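PDB 1ZSW: glyoxalase family protein from Bacillus cereus, which is of unknown function but binds zinc and belongs to the glyoxalase/bleomycin resistance protein/dioxygenase superfamily. Local coordinates for residues 170-174 against 175-179. Numbering follows the deposited sequence.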
loop_
_atom_site.group_PDB
_atom_site.type_symbol
_atom_site.label_atom_id
_atom_site.label_comp_id
_atom_site.label_asym_id
_atom_site.label_seq_id
_atom_site.Cartn_x
_atom_site.Cartn_y
_atom_site.Cartn_z
ATOM N N SER A 170 -11.068 -17.331 -3.565
ATOM C CA SER A 170 -11.803 -16.058 -3.469
ATOM C C SER A 170 -13.293 -16.220 -3.751
ATOM O O SER A 170 -13.677 -17.080 -4.532
ATOM C CB SER A 170 -11.231 -15.088 -4.485
ATOM O OG SER A 170 -11.841 -13.794 -4.316
ATOM N N GLU A 171 -14.130 -15.385 -3.149
ATOM C CA GLU A 171 -15.525 -15.273 -3.568
ATOM C C GLU A 171 -15.713 -14.682 -4.961
ATOM O O GLU A 171 -16.800 -14.805 -5.551
ATOM C CB GLU A 171 -16.308 -14.409 -2.579
ATOM C CG GLU A 171 -16.433 -14.983 -1.178
ATOM C CD GLU A 171 -17.313 -16.202 -1.138
ATOM O OE1 GLU A 171 -16.894 -17.230 -0.560
ATOM O OE2 GLU A 171 -18.427 -16.139 -1.683
ATOM N N VAL A 172 -14.665 -14.030 -5.476
ATOM C CA VAL A 172 -14.717 -13.268 -6.728
ATOM C C VAL A 172 -14.118 -14.056 -7.888
ATOM O O VAL A 172 -13.058 -14.699 -7.735
ATOM C CB VAL A 172 -13.909 -11.923 -6.547
ATOM C CG1 VAL A 172 -13.903 -11.072 -7.822
ATOM C CG2 VAL A 172 -14.505 -11.145 -5.402
ATOM N N PRO A 173 -14.800 -14.045 -9.067
ATOM C CA PRO A 173 -14.244 -14.746 -10.220
ATOM C C PRO A 173 -12.838 -14.256 -10.543
ATOM O O PRO A 173 -12.577 -13.054 -10.428
ATOM C CB PRO A 173 -15.179 -14.337 -11.372
ATOM C CG PRO A 173 -16.396 -13.864 -10.779
ATOM C CD PRO A 173 -16.077 -13.389 -9.361
ATOM N N ALA A 174 -11.935 -15.158 -10.933
ATOM C CA ALA A 174 -10.568 -14.765 -11.249
ATOM C C ALA A 174 -10.505 -13.529 -12.153
ATOM O O ALA A 174 -9.691 -12.630 -11.921
ATOM C CB ALA A 174 -9.819 -15.893 -11.906
ATOM N N LYS A 175 -11.347 -13.497 -13.185
ATOM C CA LYS A 175 -11.190 -12.466 -14.218
ATOM C C LYS A 175 -11.603 -11.067 -13.760
ATOM O O LYS A 175 -11.361 -10.092 -14.493
ATOM C CB LYS A 175 -11.956 -12.849 -15.482
ATOM C CG LYS A 175 -13.457 -12.781 -15.314
ATOM C CD LYS A 175 -14.099 -13.525 -16.479
ATOM C CE LYS A 175 -15.217 -12.762 -17.069
ATOM N NZ LYS A 175 -15.798 -13.518 -18.245
ATOM N N HIS A 176 -12.223 -10.968 -12.577
ATOM C CA HIS A 176 -12.630 -9.672 -12.012
ATOM C C HIS A 176 -11.911 -9.346 -10.707
ATOM O O HIS A 176 -12.189 -8.327 -10.088
ATOM C CB HIS A 176 -14.126 -9.615 -11.755
ATOM C CG HIS A 176 -14.948 -9.807 -12.991
ATOM N ND1 HIS A 176 -14.625 -9.220 -14.197
ATOM C CD2 HIS A 176 -16.059 -10.550 -13.216
ATOM C CE1 HIS A 176 -15.506 -9.594 -15.116
ATOM N NE2 HIS A 176 -16.398 -10.381 -14.536
ATOM N N GLN A 177 -11.028 -10.230 -10.268
ATOM C CA GLN A 177 -10.385 -10.006 -8.968
ATOM C C GLN A 177 -9.530 -8.756 -9.027
ATOM O O GLN A 177 -8.893 -8.454 -10.055
ATOM C CB GLN A 177 -9.472 -11.176 -8.574
ATOM C CG GLN A 177 -10.271 -12.323 -7.960
ATOM C CD GLN A 177 -9.406 -13.495 -7.520
ATOM O OE1 GLN A 177 -8.267 -13.326 -7.078
ATOM N NE2 GLN A 177 -9.953 -14.710 -7.651
ATOM N N ILE A 178 -9.467 -8.121 -7.873
ATOM C CA ILE A 178 -8.465 -7.081 -7.636
ATOM C C ILE A 178 -7.085 -7.661 -7.915
ATOM O O ILE A 178 -6.737 -8.739 -7.383
ATOM C CB ILE A 178 -8.579 -6.547 -6.197
ATOM C CG1 ILE A 178 -9.846 -5.668 -6.085
ATOM C CG2 ILE A 178 -7.353 -5.680 -5.877
ATOM C CD1 ILE A 178 -10.361 -5.534 -4.708
ATOM N N GLN A 179 -6.287 -6.966 -8.725
ATOM C CA GLN A 179 -4.954 -7.465 -9.098
ATOM C C GLN A 179 -3.888 -7.076 -8.095
ATOM O O GLN A 179 -3.072 -7.916 -7.670
ATOM C CB GLN A 179 -4.553 -7.028 -10.498
ATOM C CG GLN A 179 -5.572 -7.488 -11.539
ATOM C CD GLN A 179 -5.393 -6.745 -12.797
ATOM O OE1 GLN A 179 -6.084 -5.760 -13.040
ATOM N NE2 GLN A 179 -4.421 -7.162 -13.584
HETATM O O HOH W 1 -7.958 -10.459 -11.782
#
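A short 3-10 turn through A174, K175 and H176 carries this contact, folding Q177 back against S170 and V172. Two backbone bonds wind it: H176 N donates to P173 O at 3.0 Å, and Q177 N reaches A174 O at 3.2 Å. From Q177 the side chain runs back toward S170 and V172, extended beyond CG (chi2 -179°), and its NE2 donates to V172 O over 3.1 Å with an N-H...O angle of 150°. The same nitrogen sits 3.4 Å from S170 CB, while W167 N binds OE1, so both ends of the amide are gripped and its rotation is fixed. The turn belongs to the linker joining strand 150-155 to strand 180-188, away from the zinc site. Just upstream, S170 OG accepts from V172 N to form an ST turn and also bonds G53 O. V172 lays CG1 obliquely against Q177 CG, 3.8 Å away, and packs on W118 of helix 112-124. K175 CG covers one face of the H176 ring; that ring stacks with Y117 and its ND1 pairs with S114 OG. One water bridges A174 O and Q177 O, donating to both at 2.8 Å.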